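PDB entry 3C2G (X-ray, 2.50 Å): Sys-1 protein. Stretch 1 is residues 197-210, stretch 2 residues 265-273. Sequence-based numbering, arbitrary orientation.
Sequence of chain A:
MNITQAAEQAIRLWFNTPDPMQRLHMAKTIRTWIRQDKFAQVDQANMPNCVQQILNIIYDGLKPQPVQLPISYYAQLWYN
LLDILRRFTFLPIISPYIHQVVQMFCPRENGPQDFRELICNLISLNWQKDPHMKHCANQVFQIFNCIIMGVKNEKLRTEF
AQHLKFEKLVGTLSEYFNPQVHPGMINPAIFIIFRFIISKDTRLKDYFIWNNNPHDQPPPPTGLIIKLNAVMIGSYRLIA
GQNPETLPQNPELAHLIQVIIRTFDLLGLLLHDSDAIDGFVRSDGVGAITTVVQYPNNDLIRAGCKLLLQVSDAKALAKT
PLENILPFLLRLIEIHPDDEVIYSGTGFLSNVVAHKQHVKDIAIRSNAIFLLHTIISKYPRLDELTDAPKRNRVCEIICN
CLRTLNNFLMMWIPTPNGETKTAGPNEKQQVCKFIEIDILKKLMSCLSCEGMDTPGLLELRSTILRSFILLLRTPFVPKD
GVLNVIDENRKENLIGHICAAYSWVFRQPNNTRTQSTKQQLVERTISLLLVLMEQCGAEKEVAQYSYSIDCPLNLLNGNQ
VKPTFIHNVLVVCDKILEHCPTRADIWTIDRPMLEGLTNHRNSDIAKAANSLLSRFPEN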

ATOM      1  N   ILE A 197      16.221  -4.746  -9.294  1.00 40.83           N
ATOM      2  CA  ILE A 197      16.700  -6.089  -8.983  1.00 43.34           C
ATOM      3  C   ILE A 197      15.841  -6.783  -7.923  1.00 45.69           C
ATOM      4  O   ILE A 197      15.818  -8.012  -7.831  1.00 46.04           O
ATOM      5  N   ILE A 198      15.145  -5.983  -7.124  1.00 48.21           N
ATOM      6  CA  ILE A 198      14.303  -6.473  -6.042  1.00 50.29           C
ATOM      7  C   ILE A 198      12.963  -6.937  -6.588  1.00 51.86           C
ATOM      8  O   ILE A 198      12.340  -7.830  -6.037  1.00 52.25           O
ATOM      9  N   SER A 199      12.528  -6.325  -7.681  1.00 54.31           N
ATOM     10  CA  SER A 199      11.198  -6.569  -8.216  1.00 56.86           C
ATOM     11  C   SER A 199      10.928  -8.054  -8.457  1.00 58.82           C
ATOM     12  O   SER A 199      11.629  -8.703  -9.239  1.00 59.14           O
ATOM     13  N   LYS A 200       9.915  -8.573  -7.753  1.00 61.01           N
ATOM     14  CA  LYS A 200       9.446  -9.969  -7.865  1.00 62.94           C
ATOM     15  C   LYS A 200      10.463 -11.024  -7.389  1.00 63.27           C
ATOM     16  O   LYS A 200      10.341 -12.217  -7.704  1.00 63.98           O
ATOM     17  N   ASP A 201      11.452 -10.583  -6.615  1.00 63.30           N
ATOM     18  CA  ASP A 201      12.441 -11.479  -6.037  1.00 63.49           C
ATOM     19  C   ASP A 201      12.276 -11.490  -4.516  1.00 63.36           C
ATOM     20  O   ASP A 201      13.054 -10.873  -3.790  1.00 63.36           O
ATOM     21  N   THR A 202      11.250 -12.194  -4.046  1.00 63.12           N
ATOM     22  CA  THR A 202      10.957 -12.306  -2.615  1.00 63.39           C
ATOM     23  C   THR A 202      12.193 -12.578  -1.753  1.00 62.94           C
ATOM     24  O   THR A 202      12.345 -11.971  -0.689  1.00 63.02           O
ATOM     25  N   ARG A 203      13.068 -13.483  -2.195  1.00 61.88           N
ATOM     26  CA  ARG A 203      14.217 -13.835  -1.366  1.00 60.97           C
ATOM     27  C   ARG A 203      15.301 -12.780  -1.398  1.00 58.62           C
ATOM     28  O   ARG A 203      16.104 -12.697  -0.472  1.00 58.75           O
ATOM     29  N   LEU A 204      15.323 -11.964  -2.448  1.00 56.32           N
ATOM     30  CA  LEU A 204      16.293 -10.878  -2.495  1.00 54.27           C
ATOM     31  C   LEU A 204      15.923  -9.820  -1.463  1.00 52.63           C
ATOM     32  O   LEU A 204      16.798  -9.237  -0.820  1.00 52.15           O
ATOM     33  N   LYS A 205      14.623  -9.610  -1.291  1.00 50.95           N
ATOM     34  CA  LYS A 205      14.114  -8.740  -0.245  1.00 50.22           C
ATOM     35  C   LYS A 205      14.593  -9.221   1.116  1.00 50.45           C
ATOM     36  O   LYS A 205      15.146  -8.438   1.900  1.00 49.92           O
ATOM     37  N   ASP A 206      14.412 -10.517   1.367  1.00 50.76           N
ATOM     38  CA  ASP A 206      14.840 -11.148   2.610  1.00 50.94           C
ATOM     39  C   ASP A 206      16.345 -11.183   2.772  1.00 51.01           C
ATOM     40  O   ASP A 206      16.845 -11.204   3.893  1.00 51.69           O
ATOM     41  N   TYR A 207      17.079 -11.215   1.670  1.00 51.27           N
ATOM     42  CA  TYR A 207      18.526 -11.146   1.794  1.00 51.69           C
ATOM     43  C   TYR A 207      18.936  -9.742   2.235  1.00 50.73           C
ATOM     44  O   TYR A 207      19.785  -9.588   3.112  1.00 50.39           O
ATOM     45  N   PHE A 208      18.311  -8.732   1.636  1.00 49.82           N
ATOM     46  CA  PHE A 208      18.592  -7.338   1.987  1.00 49.70           C
ATOM     47  C   PHE A 208      18.194  -6.974   3.414  1.00 49.03           C
ATOM     48  O   PHE A 208      18.919  -6.260   4.092  1.00 49.32           O
ATOM     49  N   ILE A 209      17.042  -7.468   3.857  1.00 48.44           N
ATOM     50  CA  ILE A 209      16.559  -7.215   5.204  1.00 47.90           C
ATOM     51  C   ILE A 209      17.367  -7.999   6.237  1.00 48.46           C
ATOM     52  O   ILE A 209      18.036  -7.418   7.095  1.00 48.59           O
ATOM     53  N   TRP A 210      17.312  -9.321   6.131  1.00 48.69           N
ATOM     54  CA  TRP A 210      17.765 -10.191   7.199  1.00 49.19           C
ATOM     55  C   TRP A 210      19.227 -10.609   7.097  1.00 50.98           C
ATOM     56  O   TRP A 210      19.816 -11.018   8.090  1.00 50.91           O
ATOM     57  N   ASP A 265       9.609   4.738  -0.517  1.00 31.02           N
ATOM     58  CA  ASP A 265       9.200   3.845  -1.605  1.00 32.06           C
ATOM     59  C   ASP A 265       9.949   2.508  -1.570  1.00 30.67           C
ATOM     60  O   ASP A 265       9.339   1.459  -1.728  1.00 30.99           O
ATOM     61  N   LEU A 266      11.261   2.544  -1.340  1.00 29.01           N
ATOM     62  CA  LEU A 266      12.063   1.319  -1.286  1.00 27.87           C
ATOM     63  C   LEU A 266      11.687   0.426  -0.075  1.00 27.13           C
ATOM     64  O   LEU A 266      11.437  -0.781  -0.238  1.00 27.33           O
ATOM     65  N   LEU A 267      11.615   1.014   1.118  1.00 25.11           N
ATOM     66  CA  LEU A 267      11.087   0.299   2.294  1.00 24.50           C
ATOM     67  C   LEU A 267       9.703  -0.320   2.054  1.00 24.81           C
ATOM     68  O   LEU A 267       9.461  -1.456   2.441  1.00 23.92           O
ATOM     69  N   GLY A 268       8.815   0.414   1.394  1.00 25.21           N
ATOM     70  CA  GLY A 268       7.552  -0.155   0.954  1.00 28.13           C
ATOM     71  C   GLY A 268       7.722  -1.451   0.170  1.00 31.03           C
ATOM     72  O   GLY A 268       7.005  -2.422   0.400  1.00 31.43           O
ATOM     73  N   LEU A 269       8.675  -1.481  -0.765  1.00 32.79           N
ATOM     74  CA  LEU A 269       8.893  -2.689  -1.541  1.00 33.67           C
ATOM     75  C   LEU A 269       9.537  -3.806  -0.756  1.00 33.35           C
ATOM     76  O   LEU A 269       9.236  -4.975  -0.992  1.00 33.71           O
ATOM     77  N   LEU A 270      10.410  -3.464   0.180  1.00 32.75           N
ATOM     78  CA  LEU A 270      11.121  -4.488   0.922  1.00 34.14           C
ATOM     79  C   LEU A 270      10.227  -5.207   1.921  1.00 35.09           C
ATOM     80  O   LEU A 270      10.340  -6.415   2.102  1.00 35.69           O
ATOM     81  N   LEU A 271       9.343  -4.458   2.574  1.00 34.73           N
ATOM     82  CA  LEU A 271       8.562  -4.998   3.680  1.00 34.36           C
ATOM     83  C   LEU A 271       7.356  -5.796   3.186  1.00 35.06           C
ATOM     84  O   LEU A 271       6.213  -5.373   3.331  1.00 34.94           O
ATOM     85  N   HIS A 272       7.634  -6.948   2.588  1.00 36.32           N
ATOM     86  CA  HIS A 272       6.622  -7.722   1.872  1.00 38.22           C
ATOM     87  C   HIS A 272       5.648  -8.507   2.768  1.00 39.56           C
ATOM     88  O   HIS A 272       4.514  -8.783   2.368  1.00 40.66           O
ATOM     89  N   ASP A 273       6.082  -8.858   3.975  1.00 40.00           N
ATOM     90  CA  ASP A 273       5.278  -9.701   4.854  1.00 40.12           C
ATOM     91  C   ASP A 273       5.358  -9.286   6.318  1.00 40.02           C
ATOM     92  O   ASP A 273       6.034  -8.307   6.658  1.00 39.98           O
TER

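Two helices, 202-210 and 265-270, cross steeply, with 114° between their N-to-C directions and 10.7 Å between their axes at closest approach. Among their contacts, L270 acts as a knob. Its CA-to-CB bond points sideways, but chi1 m and chi2 t carry the branched end into a hollow lined by I198, K205, F208 and I209. CD2 of L270 lies 3.9 Å from K205 CA, 4.0 Å from F208 CB and 4.0 Å from I198 CD1. The same methyl meets the F208 ring at its edge, near the ring plane. Leucine suits the socket, being compact, forked and wholly apolar.

The hollow's walls are themselves bumps. I198, pointing toward the second stretch with chi1 m and chi2 t, spreads its two arms: CD1 reaches L266 CD1 at 3.7 Å, while CG2 meets L269 CD2 at 4.0 Å. Branching at CB thus lets one side chain touch two neighbours of the second stretch. I209, also m and t, closes another part of the socket, its CD1 4.2 Å from L270 CB and 3.4 Å from L270 O.

K205 combines grease and charge. Its CB lies 4.2 Å from L270 CD2, and the extended chain (m, t, t, t) runs past L270 to L269, where NZ gives a weak hydrogen bond to L269 O at 3.3 Å. The long methylene chain covers apolar neighbours while its amine finds a carbonyl near the helix end.

Beyond the helix, H272 points toward the first stretch with chi1 p. Its ring lies obliquely against K205 CB, 3.8 Å from H272 CD2, and T202 CG2, 3.6 Å from H272 CE1; T202 (chi1 m) offers this methyl to the ring. D206 (chi1 m) leaves CA sideways, but its end comes nearer, a short carboxylate that reaches the imidazole N-H. At the ring edge, H272 NE2 donates to D206 OD1 at 2.7 Å, a short, nearly straight bond that gives the ring nitrogen a partner inside the contact.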

ATOM      1  CB  ILE A 197      18.197  -6.112  -8.542  1.00 43.13           C
ATOM      2  CG1 ILE A 197      18.403  -5.352  -7.235  1.00 43.42           C
ATOM      3  CG2 ILE A 197      19.117  -5.573  -9.645  1.00 42.25           C
ATOM      4  CD1 ILE A 197      19.809  -5.459  -6.685  1.00 43.82           C
ATOM      5  CB  ILE A 198      14.092  -5.363  -4.990  1.00 50.14           C
ATOM      6  CG1 ILE A 198      15.260  -5.336  -4.012  1.00 50.66           C
ATOM      7  CG2 ILE A 198      12.787  -5.519  -4.252  1.00 50.68           C
ATOM      8  CD1 ILE A 198      15.361  -4.029  -3.229  1.00 51.40           C
ATOM      9  CB  SER A 199      10.987  -5.770  -9.497  1.00 56.40           C
ATOM     10  OG  SER A 199       9.668  -5.945  -9.970  1.00 58.09           O
ATOM     11  CB  LYS A 200       8.939 -10.280  -9.283  1.00 62.77           C
ATOM     12  CG  LYS A 200       7.804  -9.375  -9.759  1.00 64.55           C
ATOM     13  CD  LYS A 200       7.199  -9.889 -11.071  1.00 65.17           C
ATOM     14  CE  LYS A 200       6.069  -8.975 -11.570  1.00 69.56           C
ATOM     15  NZ  LYS A 200       5.673  -9.282 -12.986  1.00 70.38           N
ATOM     16  CB  ASP A 201      13.852 -11.036  -6.442  1.00 63.85           C
ATOM     17  CG  ASP A 201      14.831 -12.202  -6.569  1.00 65.27           C
ATOM     18  OD1 ASP A 201      15.524 -12.278  -7.607  1.00 66.83           O
ATOM     19  OD2 ASP A 201      14.916 -13.038  -5.644  1.00 66.94           O
ATOM     20  CB  THR A 202       9.899 -13.398  -2.333  1.00 63.57           C
ATOM     21  OG1 THR A 202       8.703 -13.093  -3.056  1.00 65.51           O
ATOM     22  CG2 THR A 202       9.571 -13.468  -0.854  1.00 63.93           C
ATOM     23  CB  ARG A 203      14.772 -15.239  -1.662  1.00 61.44           C
ATOM     24  CG  ARG A 203      15.184 -15.519  -3.091  1.00 63.04           C
ATOM     25  CD  ARG A 203      15.344 -17.035  -3.298  1.00 63.88           C
ATOM     26  NE  ARG A 203      15.054 -17.412  -4.683  1.00 69.35           N
ATOM     27  CZ  ARG A 203      15.968 -17.559  -5.641  1.00 70.69           C
ATOM     28  NH1 ARG A 203      17.262 -17.383  -5.381  1.00 71.84           N
ATOM     29  NH2 ARG A 203      15.584 -17.889  -6.866  1.00 71.27           N
ATOM     30  CB  LEU A 204      16.430 -10.281  -3.897  1.00 54.43           C
ATOM     31  CG  LEU A 204      17.767  -9.576  -4.160  1.00 53.73           C
ATOM     32  CD1 LEU A 204      18.949 -10.480  -3.823  1.00 53.77           C
ATOM     33  CD2 LEU A 204      17.865  -9.097  -5.594  1.00 53.72           C
ATOM     34  CB  LYS A 205      12.590  -8.670  -0.292  1.00 49.37           C
ATOM     35  CG  LYS A 205      12.076  -7.919  -1.496  1.00 47.60           C
ATOM     36  CD  LYS A 205      10.583  -8.004  -1.593  1.00 45.24           C
ATOM     37  CE  LYS A 205      10.083  -7.473  -2.917  1.00 42.62           C
ATOM     38  NZ  LYS A 205       8.601  -7.530  -2.953  1.00 42.73           N
ATOM     39  CB  ASP A 206      14.281 -12.564   2.718  1.00 51.13           C
ATOM     40  CG  ASP A 206      12.827 -12.586   3.121  1.00 52.67           C
ATOM     41  OD1 ASP A 206      12.300 -11.543   3.558  1.00 55.60           O
ATOM     42  OD2 ASP A 206      12.205 -13.656   3.005  1.00 55.57           O
ATOM     43  CB  TYR A 207      19.268 -11.578   0.515  1.00 52.89           C
ATOM     44  CG  TYR A 207      20.766 -11.416   0.660  1.00 53.94           C
ATOM     45  CD1 TYR A 207      21.480 -12.185   1.581  1.00 54.08           C
ATOM     46  CD2 TYR A 207      21.462 -10.461  -0.083  1.00 55.63           C
ATOM     47  CE1 TYR A 207      22.853 -12.025   1.746  1.00 55.18           C
ATOM     48  CE2 TYR A 207      22.846 -10.291   0.073  1.00 56.26           C
ATOM     49  CZ  TYR A 207      23.531 -11.081   0.990  1.00 55.92           C
ATOM     50  OH  TYR A 207      24.894 -10.925   1.158  1.00 56.44           O
ATOM     51  CB  PHE A 208      17.937  -6.376   0.994  1.00 49.79           C
ATOM     52  CG  PHE A 208      18.567  -6.389  -0.367  1.00 50.05           C
ATOM     53  CD1 PHE A 208      19.943  -6.523  -0.513  1.00 50.85           C
ATOM     54  CD2 PHE A 208      17.783  -6.239  -1.508  1.00 50.57           C
ATOM     55  CE1 PHE A 208      20.520  -6.528  -1.773  1.00 52.33           C
ATOM     56  CE2 PHE A 208      18.351  -6.238  -2.771  1.00 48.94           C
ATOM     57  CZ  PHE A 208      19.718  -6.382  -2.904  1.00 51.28           C
ATOM     58  CB  ILE A 209      15.073  -7.595   5.338  1.00 47.44           C
ATOM     59  CG1 ILE A 209      14.203  -6.660   4.509  1.00 45.91           C
ATOM     60  CG2 ILE A 209      14.631  -7.549   6.788  1.00 47.21           C
ATOM     61  CD1 ILE A 209      12.853  -7.247   4.184  1.00 45.87           C
ATOM     62  CB  TRP A 210      16.853 -11.410   7.294  1.00 47.36           C
ATOM     63  CG  TRP A 210      15.438 -11.039   7.592  1.00 45.93           C
ATOM     64  CD1 TRP A 210      14.374 -11.110   6.743  1.00 44.53           C
ATOM     65  CD2 TRP A 210      14.934 -10.508   8.822  1.00 44.36           C
ATOM     66  NE1 TRP A 210      13.235 -10.681   7.370  1.00 43.41           N
ATOM     67  CE2 TRP A 210      13.551 -10.292   8.646  1.00 43.70           C
ATOM     68  CE3 TRP A 210      15.517 -10.191  10.058  1.00 44.02           C
ATOM     69  CZ2 TRP A 210      12.735  -9.780   9.664  1.00 44.50           C
ATOM     70  CZ3 TRP A 210      14.708  -9.683  11.067  1.00 44.55           C
ATOM     71  CH2 TRP A 210      13.331  -9.484  10.864  1.00 44.54           C
ATOM     72  CB  ASP A 265       9.396   4.533  -2.962  1.00 34.23           C
ATOM     73  CG  ASP A 265       8.928   3.670  -4.141  1.00 40.40           C
ATOM     74  OD1 ASP A 265       7.736   3.275  -4.176  1.00 47.50           O
ATOM     75  OD2 ASP A 265       9.754   3.383  -5.037  1.00 45.16           O
ATOM     76  CB  LEU A 266      13.561   1.636  -1.331  1.00 26.70           C
ATOM     77  CG  LEU A 266      14.548   0.467  -1.392  1.00 29.23           C
ATOM     78  CD1 LEU A 266      14.226  -0.529  -2.514  1.00 29.07           C
ATOM     79  CD2 LEU A 266      15.999   0.963  -1.504  1.00 28.66           C
ATOM     80  CB  LEU A 267      11.028   1.224   3.497  1.00 23.99           C
ATOM     81  CG  LEU A 267      12.395   1.552   4.057  1.00 21.58           C
ATOM     82  CD1 LEU A 267      12.298   2.810   4.875  1.00 16.31           C
ATOM     83  CD2 LEU A 267      12.939   0.370   4.838  1.00 20.21           C
ATOM     84  CB  LEU A 269       9.688  -2.395  -2.806  1.00 35.53           C
ATOM     85  CG  LEU A 269       8.774  -2.613  -4.013  1.00 39.63           C
ATOM     86  CD1 LEU A 269       8.743  -1.374  -4.942  1.00 41.99           C
ATOM     87  CD2 LEU A 269       9.155  -3.913  -4.748  1.00 40.17           C
ATOM     88  CB  LEU A 270      12.306  -3.883   1.660  1.00 34.63           C
ATOM     89  CG  LEU A 270      13.555  -3.611   0.842  1.00 35.67           C
ATOM     90  CD1 LEU A 270      14.470  -2.701   1.645  1.00 36.59           C
ATOM     91  CD2 LEU A 270      14.251  -4.927   0.483  1.00 35.29           C
ATOM     92  CB  LEU A 271       8.160  -3.864   4.624  1.00 33.17           C
ATOM     93  CG  LEU A 271       9.341  -3.019   5.102  1.00 29.55           C
ATOM     94  CD1 LEU A 271       8.818  -1.796   5.818  1.00 27.64           C
ATOM     95  CD2 LEU A 271      10.354  -3.801   5.967  1.00 26.49           C
ATOM     96  CB  HIS A 272       7.299  -8.650   0.858  1.00 38.19           C
ATOM     97  CG  HIS A 272       8.300  -9.587   1.462  1.00 40.06           C
ATOM     98  ND1 HIS A 272       8.053 -10.934   1.626  1.00 40.54           N
ATOM     99  CD2 HIS A 272       9.550  -9.374   1.942  1.00 40.63           C
ATOM    100  CE1 HIS A 272       9.111 -11.509   2.175  1.00 40.39           C
ATOM    101  NE2 HIS A 272      10.030 -10.584   2.384  1.00 39.81           N
ATOM    102  CB  ASP A 273       5.687 -11.173   4.701  1.00 40.76           C
ATOM    103  CG  ASP A 273       7.126 -11.446   5.136  1.00 42.38           C
ATOM    104  OD1 ASP A 273       7.712 -10.655   5.906  1.00 45.42           O
ATOM    105  OD2 ASP A 273       7.673 -12.479   4.712  1.00 44.72           O
TER